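Local coordinates for PhnB protein (Bacillus cereus, PDB 3OMS) that is of unknown function but belongs to the PhnB-like branch of the glyoxalase superfamily and is tentatively named a 3-demethylubiquinone-9 3-methyltransferase, at residues G19-A24 against G52-A57; D96-K101 against W132-A137; I108-G113 against K119-L124. All coordinates share one frame; numbering follows the deposited sequence. Where two conformers were deposited one is given.

Contact 1 (G19-A24 against G52-A57)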
loop_
_atom_site.group_PDB
_atom_site.type_symbol
_atom_site.label_atom_id
_atom_site.label_comp_id
_atom_site.label_asym_id
_atom_site.label_seq_id
_atom_site.Cartn_x
_atom_site.Cartn_y
_atom_site.Cartn_z
ATOM N N GLY A 19 3.179 -9.111 -15.072
ATOM C CA GLY A 19 4.294 -9.333 -15.996
ATOM C C GLY A 19 5.436 -8.364 -15.837
ATOM O O GLY A 19 6.492 -8.607 -16.371
ATOM N N LYS A 20 5.240 -7.285 -15.107
ATOM C CA LYS A 20 6.257 -6.246 -14.963
ATOM C C LYS A 20 6.938 -6.172 -13.570
ATOM O O LYS A 20 7.666 -5.206 -13.311
ATOM C CB LYS A 20 5.633 -4.888 -15.301
ATOM C CG LYS A 20 4.964 -4.833 -16.715
ATOM C CD LYS A 20 5.880 -4.262 -17.704
ATOM C CE LYS A 20 5.211 -4.193 -19.129
ATOM N NZ LYS A 20 6.213 -4.558 -20.143
ATOM N N ALA A 21 6.711 -7.161 -12.698
ATOM C CA ALA A 21 7.188 -7.074 -11.306
ATOM C C ALA A 21 8.704 -6.834 -11.274
ATOM O O ALA A 21 9.207 -5.976 -10.551
ATOM C CB ALA A 21 6.840 -8.342 -10.499
ATOM N N GLU A 22 9.437 -7.643 -12.039
ATOM C CA GLU A 22 10.888 -7.625 -11.940
ATOM C C GLU A 22 11.418 -6.287 -12.465
ATOM O O GLU A 22 12.269 -5.655 -11.813
ATOM C CB GLU A 22 11.523 -8.796 -12.668
ATOM C CG GLU A 22 13.077 -8.814 -12.449
ATOM C CD GLU A 22 13.748 -10.098 -12.833
ATOM O OE1 GLU A 22 13.060 -11.064 -13.264
ATOM O OE2 GLU A 22 14.994 -10.157 -12.682
ATOM N N GLU A 23 10.910 -5.846 -13.631
ATOM C CA GLU A 23 11.301 -4.551 -14.159
ATOM C C GLU A 23 10.981 -3.431 -13.156
ATOM O O GLU A 23 11.773 -2.510 -12.948
ATOM C CB GLU A 23 10.583 -4.299 -15.489
ATOM C CG GLU A 23 10.977 -3.022 -16.230
ATOM C CD GLU A 23 9.971 -2.759 -17.373
ATOM O OE1 GLU A 23 9.918 -3.580 -18.297
ATOM O OE2 GLU A 23 9.205 -1.804 -17.298
ATOM N N ALA A 24 9.807 -3.517 -12.545
ATOM C CA ALA A 24 9.339 -2.487 -11.626
ATOM C C ALA A 24 10.209 -2.412 -10.413
ATOM O O ALA A 24 10.666 -1.320 -10.006
ATOM C CB ALA A 24 7.860 -2.766 -11.213
ATOM N N GLY A 52 9.575 -17.125 -16.687
ATOM C CA GLY A 52 10.370 -15.918 -16.363
ATOM C C GLY A 52 9.713 -14.840 -15.506
ATOM O O GLY A 52 10.400 -13.946 -15.024
ATOM N N THR A 53 8.387 -14.882 -15.354
ATOM C CA THR A 53 7.690 -13.916 -14.508
ATOM C C THR A 53 7.875 -14.276 -13.023
ATOM O O THR A 53 8.230 -15.420 -12.680
ATOM C CB THR A 53 6.171 -13.798 -14.852
ATOM O OG1 THR A 53 5.499 -15.006 -14.463
ATOM C CG2 THR A 53 5.990 -13.494 -16.358
ATOM N N VAL A 54 7.600 -13.304 -12.153
ATOM C CA VAL A 54 7.869 -13.449 -10.713
ATOM C C VAL A 54 6.786 -14.257 -9.978
ATOM O O VAL A 54 5.597 -13.868 -9.919
ATOM C CB VAL A 54 8.048 -12.080 -10.062
ATOM C CG1 VAL A 54 8.181 -12.159 -8.499
ATOM C CG2 VAL A 54 9.272 -11.359 -10.673
ATOM N N ILE A 55 7.201 -15.371 -9.395
ATOM C CA ILE A 55 6.377 -16.088 -8.447
ATOM C C ILE A 55 6.193 -15.248 -7.178
ATOM O O ILE A 55 5.071 -14.967 -6.738
ATOM C CB ILE A 55 7.004 -17.437 -8.026
ATOM C CG1 ILE A 55 7.299 -18.351 -9.227
ATOM C CG2 ILE A 55 6.078 -18.179 -7.063
ATOM C CD1 ILE A 55 8.033 -19.686 -8.803
ATOM N N HIS A 56 7.322 -14.872 -6.579
ATOM C CA HIS A 56 7.336 -13.986 -5.425
ATOM C C HIS A 56 8.698 -13.313 -5.388
ATOM O O HIS A 56 9.691 -13.934 -5.776
ATOM C CB HIS A 56 7.032 -14.749 -4.122
ATOM C CG HIS A 56 7.999 -15.851 -3.797
ATOM N ND1 HIS A 56 9.224 -15.617 -3.207
ATOM C CD2 HIS A 56 7.906 -17.194 -3.949
ATOM C CE1 HIS A 56 9.851 -16.767 -3.028
ATOM N NE2 HIS A 56 9.073 -17.740 -3.468
ATOM N N ALA A 57 8.722 -12.064 -4.941
ATOM C CA ALA A 57 9.971 -11.327 -4.716
ATOM C C ALA A 57 9.815 -10.385 -3.531
ATOM O O ALA A 57 8.715 -9.828 -3.297
ATOM C CB ALA A 57 10.385 -10.544 -5.984
HETATM O O HOH W 1 10.513 -11.454 -14.353
#
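In the first beta-alpha-beta-beta-beta module of the chain, the N-terminal turn of helix 21-29 lies against segment 52-57, which runs into strand 54-61, and Ala21 and Glu22 meet Val54. One methyl does most of the touching: Val54 CG2 sits 3.9 Å from Ala21 CB and also 4.0 Å from Glu22 CB, spanning two successive residues of the helix. With Val54 CG1 anti to the backbone N (chi1 174°), CG2 falls beside that nitrogen and faces the helix. Ile40 of strand 37-42 and Cys68 of strand 64-70 border this small apolar patch.

Toward the solvent side the contact turns polar. The Glu22 side chain is extended, its CG anti to the backbone N, and this carries the carboxylate past the valine to Arg42, with which OE2 forms a salt bridge. The other oxygen faces a water that stands 2.8 Å from Glu22 OE1 and 2.6 Å from Gly52 O, so the glutamate and Gly52 share a solvent link, although OE1 itself is 4.3 Å from Gly52 O.

No direct hydrogen bond joins the two segments, but Asp70 ties both together: its OD1 accepts from Gly19 N and Ala21 N, and its OD2 from Val54 N. A negative group at the N-terminal end of the helix, where Lys20 is the N-cap, would be expected to interact favourably with the helix dipole. Asp70 thus bonds to both segments while the valine packs on the helix, in the alpha-on-beta layering of a glyoxalase-fold module.

Contact 2 (D96-K101 against W132-A137)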
loop_
_atom_site.group_PDB
_atom_site.type_symbol
_atom_site.label_atom_id
_atom_site.label_comp_id
_atom_site.label_asym_id
_atom_site.label_seq_id
_atom_site.Cartn_x
_atom_site.Cartn_y
_atom_site.Cartn_z
ATOM N N ASP A 96 13.115 16.406 -6.671
ATOM C CA ASP A 96 13.132 16.750 -8.105
ATOM C C ASP A 96 13.524 15.547 -8.942
ATOM O O ASP A 96 12.866 15.232 -9.950
ATOM C CB ASP A 96 14.107 17.912 -8.397
ATOM C CG ASP A 96 13.586 19.250 -7.907
ATOM O OD1 ASP A 96 12.368 19.405 -7.615
ATOM O OD2 ASP A 96 14.415 20.183 -7.795
ATOM N N THR A 97 14.574 14.854 -8.513
ATOM C CA THR A 97 15.075 13.697 -9.242
ATOM C C THR A 97 14.121 12.520 -9.202
ATOM O O THR A 97 13.855 11.934 -10.238
ATOM C CB THR A 97 16.431 13.218 -8.711
ATOM O OG1 THR A 97 17.370 14.278 -8.844
ATOM C CG2 THR A 97 16.921 12.039 -9.549
ATOM N N VAL A 98 13.613 12.157 -8.025
ATOM C CA VAL A 98 12.751 11.005 -7.927
ATOM C C VAL A 98 11.416 11.256 -8.640
ATOM O O VAL A 98 10.888 10.378 -9.316
ATOM C CB VAL A 98 12.460 10.612 -6.463
ATOM C CG1 VAL A 98 11.628 9.388 -6.408
ATOM C CG2 VAL A 98 13.739 10.393 -5.668
ATOM N N PHE A 99 10.846 12.430 -8.458
ATOM C CA PHE A 99 9.582 12.745 -9.127
ATOM C C PHE A 99 9.706 12.582 -10.660
ATOM O O PHE A 99 8.871 11.926 -11.285
ATOM C CB PHE A 99 9.107 14.157 -8.770
ATOM C CG PHE A 99 7.700 14.448 -9.209
ATOM C CD1 PHE A 99 6.624 14.105 -8.398
ATOM C CD2 PHE A 99 7.444 15.071 -10.430
ATOM C CE1 PHE A 99 5.328 14.383 -8.788
ATOM C CE2 PHE A 99 6.133 15.324 -10.837
ATOM C CZ PHE A 99 5.104 14.996 -10.035
ATOM N N HIS A 100 10.739 13.193 -11.232
ATOM C CA HIS A 100 10.987 13.203 -12.688
ATOM C C HIS A 100 11.164 11.782 -13.202
ATOM O O HIS A 100 10.654 11.431 -14.242
ATOM C CB HIS A 100 12.215 14.070 -12.985
ATOM C CG HIS A 100 12.728 13.992 -14.389
ATOM N ND1 HIS A 100 12.045 14.506 -15.469
ATOM C CD2 HIS A 100 13.896 13.508 -14.874
ATOM C CE1 HIS A 100 12.769 14.332 -16.560
ATOM N NE2 HIS A 100 13.897 13.732 -16.223
ATOM N N LYS A 101 11.867 10.963 -12.423
ATOM C CA LYS A 101 12.054 9.590 -12.830
ATOM C C LYS A 101 10.721 8.833 -12.831
ATOM O O LYS A 101 10.414 8.115 -13.784
ATOM C CB LYS A 101 13.107 8.895 -11.941
ATOM C CG LYS A 101 14.568 9.335 -12.299
ATOM C CD LYS A 101 15.557 8.627 -11.400
ATOM C CE LYS A 101 17.064 8.830 -11.698
ATOM N NZ LYS A 101 17.749 8.076 -10.512
ATOM N N TRP A 132 2.185 7.373 -6.373
ATOM C CA TRP A 132 3.214 7.918 -5.500
ATOM C C TRP A 132 2.951 9.395 -5.172
ATOM O O TRP A 132 2.622 10.225 -6.064
ATOM C CB TRP A 132 4.552 7.853 -6.200
ATOM C CG TRP A 132 5.098 6.510 -6.525
ATOM C CD1 TRP A 132 4.830 5.783 -7.633
ATOM C CD2 TRP A 132 6.061 5.757 -5.769
ATOM N NE1 TRP A 132 5.565 4.631 -7.634
ATOM C CE2 TRP A 132 6.314 4.572 -6.488
ATOM C CE3 TRP A 132 6.734 5.975 -4.568
ATOM C CZ2 TRP A 132 7.227 3.601 -6.055
ATOM C CZ3 TRP A 132 7.607 4.988 -4.109
ATOM C CH2 TRP A 132 7.866 3.825 -4.869
ATOM N N GLN A 133 3.123 9.724 -3.886
ATOM C CA GLN A 133 3.071 11.107 -3.427
ATOM C C GLN A 133 4.451 11.412 -2.896
ATOM O O GLN A 133 5.108 10.584 -2.241
ATOM C CB GLN A 133 2.075 11.343 -2.287
ATOM C CG GLN A 133 0.612 11.092 -2.652
ATOM C CD GLN A 133 -0.292 11.361 -1.478
ATOM O OE1 GLN A 133 -0.342 12.482 -0.959
ATOM N NE2 GLN A 133 -1.002 10.324 -1.024
ATOM N N LEU A 134 4.921 12.602 -3.195
ATOM C CA LEU A 134 6.268 12.990 -2.782
ATOM C C LEU A 134 6.201 14.338 -2.128
ATOM O O LEU A 134 5.515 15.217 -2.618
ATOM C CB LEU A 134 7.190 13.032 -3.977
ATOM C CG LEU A 134 7.493 11.685 -4.625
ATOM C CD1 LEU A 134 6.442 11.360 -5.676
ATOM C CD2 LEU A 134 8.871 11.795 -5.210
ATOM N N THR A 135 6.879 14.474 -0.983
ATOM C CA THR A 135 6.912 15.734 -0.305
ATOM C C THR A 135 8.284 16.002 0.305
ATOM O O THR A 135 9.063 15.086 0.513
ATOM C CB THR A 135 5.821 15.803 0.746
ATOM O OG1 THR A 135 5.639 17.177 1.120
ATOM C CG2 THR A 135 6.202 14.912 1.963
ATOM N N LEU A 136 8.580 17.277 0.528
ATOM C CA LEU A 136 9.853 17.667 1.095
ATOM C C LEU A 136 9.650 17.883 2.610
ATOM O O LEU A 136 8.760 18.642 3.005
ATOM C CB LEU A 136 10.319 18.925 0.369
ATOM C CG LEU A 136 11.753 19.409 0.524
ATOM C CD1 LEU A 136 12.703 18.323 0.078
ATOM C CD2 LEU A 136 11.917 20.696 -0.286
ATOM N N ALA A 137 10.447 17.186 3.436
ATOM C CA ALA A 137 10.367 17.265 4.905
ATOM C C ALA A 137 11.138 18.455 5.457
ATOM O O ALA A 137 11.105 19.573 4.892
ATOM C CB ALA A 137 10.886 15.958 5.537
#
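Leu134 presents its two methyls to neighbouring residues of helix 92-103, CD2 to Val98 and the Phe99 amide, CD1 to the Phe99 ring. Its CG lies beside the backbone N and anti to the carbonyl carbon (chi1 -68°), and from there the two methyls diverge. CD2 has two neighbours: it is 3.9 Å from Val98 CG1 and equally close to the amide, at 3.9 Å from Phe99 N, so this methyl rests on the helix surface itself as well as on the valine branch. Val98 directs its CB at the strand, and CG1 is the branch that meets the leucine, while Val98 CB lies 4.0 Å from Leu134 CD2.

Phe99 is met differently. The leucine comes to the edge of its ring, close to the ring plane, and touches at one carbon, with Phe99 CD1 3.9 Å from Leu134 CD1. Neither ring face is turned to Leu134. CG of Phe99 stands anti to the backbone N (chi1 -169°), which sends the ring to where it also packs on Leu112 and Leu124. All three touching residues are buried, and no hydrogen bond crosses between helix and strand here.

This is the helix-on-sheet layer of the second beta-alpha-beta-beta-beta module, in which strand 131-136 is an inner strand between 83-89 and 121-125. The apolar row along the helix continues with Ile95, which packs on Leu134, and Leu102, which packs on Trp132. Gln133 points its CB away from the helix, to the other face of the sheet, where it packs on Phe14 of the second subunit.

Contact 3 (I108-G113 against K119-L124)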
loop_
_atom_site.group_PDB
_atom_site.type_symbol
_atom_site.label_atom_id
_atom_site.label_comp_id
_atom_site.label_asym_id
_atom_site.label_seq_id
_atom_site.Cartn_x
_atom_site.Cartn_y
_atom_site.Cartn_z
ATOM N N ILE A 108 0.348 12.500 -14.318
ATOM C CA ILE A 108 0.455 13.448 -13.220
ATOM C C ILE A 108 -0.910 13.716 -12.621
ATOM O O ILE A 108 -1.850 14.076 -13.323
ATOM C CB ILE A 108 1.064 14.777 -13.680
ATOM C CG1 ILE A 108 2.407 14.543 -14.379
ATOM C CG2 ILE A 108 1.202 15.748 -12.513
ATOM C CD1 ILE A 108 3.492 13.763 -13.561
ATOM N N LEU A 109 -1.012 13.589 -11.313
ATOM C CA LEU A 109 -2.254 13.887 -10.632
ATOM C C LEU A 109 -2.209 15.321 -10.057
ATOM O O LEU A 109 -3.175 16.085 -10.190
ATOM C CB LEU A 109 -2.503 12.844 -9.553
ATOM C CG LEU A 109 -2.594 11.404 -10.066
ATOM C CD1 LEU A 109 -2.956 10.399 -8.937
ATOM C CD2 LEU A 109 -3.677 11.418 -11.185
HETATM N N MSE A 110 -1.094 15.640 -9.390
HETATM C CA MSE A 110 -0.753 16.989 -8.956
HETATM C C MSE A 110 0.717 17.251 -9.276
HETATM O O MSE A 110 1.618 16.543 -8.773
HETATM C CB MSE A 110 -1.027 17.183 -7.448
HETATM C CG MSE A 110 -2.505 16.986 -7.149
HETATM SE SE MSE A 110 -2.877 17.092 -5.214
HETATM C CE MSE A 110 -2.676 18.992 -5.045
ATOM N N PRO A 111 0.967 18.256 -10.119
ATOM C CA PRO A 111 2.334 18.495 -10.534
ATOM C C PRO A 111 3.197 18.917 -9.361
ATOM O O PRO A 111 2.691 19.518 -8.392
ATOM C CB PRO A 111 2.187 19.628 -11.537
ATOM C CG PRO A 111 0.976 20.331 -11.164
ATOM C CD PRO A 111 0.046 19.240 -10.717
ATOM N N LEU A 112 4.493 18.634 -9.462
ATOM C CA LEU A 112 5.451 18.906 -8.398
ATOM C C LEU A 112 5.658 20.399 -8.270
ATOM O O LEU A 112 6.113 21.081 -9.228
ATOM C CB LEU A 112 6.772 18.221 -8.669
ATOM C CG LEU A 112 7.833 18.440 -7.569
ATOM C CD1 LEU A 112 7.331 17.879 -6.265
ATOM C CD2 LEU A 112 9.182 17.828 -7.960
ATOM N N GLY A 113 5.371 20.932 -7.077
ATOM C CA GLY A 113 5.547 22.350 -6.855
ATOM C C GLY A 113 5.081 22.769 -5.485
ATOM O O GLY A 113 4.914 21.918 -4.604
ATOM N N LYS A 119 5.604 23.162 0.942
ATOM C CA LYS A 119 6.577 23.914 0.131
ATOM C C LYS A 119 6.850 23.203 -1.197
ATOM O O LYS A 119 7.100 23.835 -2.225
ATOM C CB LYS A 119 7.897 24.141 0.893
ATOM C CG LYS A 119 8.846 22.920 1.058
ATOM C CD LYS A 119 10.203 23.350 1.730
ATOM C CE LYS A 119 10.264 22.967 3.236
ATOM N NZ LYS A 119 11.240 23.820 4.003
ATOM N N LYS A 120 6.808 21.878 -1.151
ATOM C CA LYS A 120 7.119 21.081 -2.324
ATOM C C LYS A 120 6.430 19.727 -2.217
ATOM O O LYS A 120 6.780 18.912 -1.366
ATOM C CB LYS A 120 8.614 20.896 -2.457
ATOM C CG LYS A 120 9.074 20.426 -3.814
ATOM C CD LYS A 120 9.515 21.542 -4.721
ATOM C CE LYS A 120 10.107 20.945 -5.998
ATOM N NZ LYS A 120 11.000 21.851 -6.788
ATOM N N PHE A 121 5.483 19.504 -3.123
ATOM C CA PHE A 121 4.651 18.290 -3.149
ATOM C C PHE A 121 4.218 17.947 -4.558
ATOM O O PHE A 121 3.954 18.840 -5.387
ATOM C CB PHE A 121 3.395 18.483 -2.306
ATOM C CG PHE A 121 2.410 17.342 -2.397
ATOM C CD1 PHE A 121 2.537 16.237 -1.549
ATOM C CD2 PHE A 121 1.337 17.395 -3.292
ATOM C CE1 PHE A 121 1.617 15.171 -1.598
ATOM C CE2 PHE A 121 0.411 16.338 -3.353
ATOM C CZ PHE A 121 0.553 15.223 -2.486
ATOM N N GLY A 122 4.125 16.654 -4.835
ATOM C CA GLY A 122 3.531 16.193 -6.084
ATOM C C GLY A 122 2.920 14.835 -5.930
ATOM O O GLY A 122 3.252 14.079 -4.984
ATOM N N TRP A 123 2.063 14.482 -6.882
ATOM C CA TRP A 123 1.333 13.208 -6.831
ATOM C C TRP A 123 1.224 12.714 -8.261
ATOM O O TRP A 123 0.849 13.453 -9.165
ATOM C CB TRP A 123 -0.064 13.408 -6.228
ATOM C CG TRP A 123 -0.770 12.170 -5.776
ATOM C CD1 TRP A 123 -0.530 10.891 -6.146
ATOM C CD2 TRP A 123 -1.854 12.115 -4.839
ATOM N NE1 TRP A 123 -1.422 10.038 -5.534
ATOM C CE2 TRP A 123 -2.243 10.769 -4.724
ATOM C CE3 TRP A 123 -2.522 13.079 -4.071
ATOM C CZ2 TRP A 123 -3.254 10.344 -3.826
ATOM C CZ3 TRP A 123 -3.562 12.662 -3.213
ATOM C CH2 TRP A 123 -3.909 11.304 -3.105
ATOM N N LEU A 124 1.614 11.473 -8.472
ATOM C CA LEU A 124 1.553 10.881 -9.805
ATOM C C LEU A 124 1.238 9.406 -9.737
ATOM O O LEU A 124 1.272 8.802 -8.631
ATOM C CB LEU A 124 2.906 11.058 -10.502
ATOM C CG LEU A 124 4.213 10.602 -9.808
ATOM C CD1 LEU A 124 4.314 9.056 -9.900
ATOM C CD2 LEU A 124 5.419 11.251 -10.508
HETATM O O HOH W 2 8.869 21.941 -8.735
#
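Segments 108-113 and 119-124 pair antiparallel with two shifts of register, Ile108 facing Leu124, Met110 facing Trp123 and Gly113 facing Phe121. At the first shift, a classic bulge, Leu109 N and Met110 N both donate to Trp123 O, at 2.8 Å and 2.9 Å, from the same face of its carbonyl plane. The return bond, Trp123 N to Met110 O (2.8 Å), lies in the carbonyl plane on a lone pair. Beyond the second bulge, Gly113 and Phe121 exchange two bonds, Phe121 N to Gly113 O in plane and Gly113 N to Phe121 O from above the plane.

The bulge also places Leu109 over the indole: its CD1 lies 4.0 Å from the centroid of the five-membered ring of Trp123, a CH-pi contact over one face. With CG beside the backbone N (chi1 -62°) and SE anti to CA (chi2 176°), selenomethionine Met110 carries SE to the edge of the Phe121 ring, 3.9 Å from Phe121 CE2, a Met-aromatic contact. On the opposite face of the sheet Ile108 CD1 touches Leu124 CB.

Leu112 and Lys120 cross at about a right angle, Leu112 CG lying 3.7 Å from Lys120 CE. The lysine is bent at chi2 (96°), and its ammonium forms salt bridges with Glu92 and Asp96 of helix 92-103. A water donates to Leu112 O and accepts from Lys120 NZ, adding a polar bridge beside the leucine. The whole is a twice-bulged antiparallel pair formed by the outermost strand, within this chain, of the second beta-alpha-beta-beta-beta module of a glyoxalase-type fold.

Overall arrangement
Contacts 1 and 2 join helix to sheet in the two successive modules of the chain and lie on opposite sides of its centre, their centres about 24 Å apart. Contact 2 is fully buried and purely apolar, whereas contact 1 is only partly buried, adding a water and outside charges to a single valine patch. Contact 3 is the strand-to-strand counterpart, edge-placed and partly exposed, dominated by backbone bonds. It is nested in the loop closed by contact 2 and shares its sheet: Trp132 N lies 2.8 Å from Leu124 O, a probable hydrogen bond. Helix 92-103 serves both, packing in contact 2 and lying over the Leu112 and Leu124 side of contact 3.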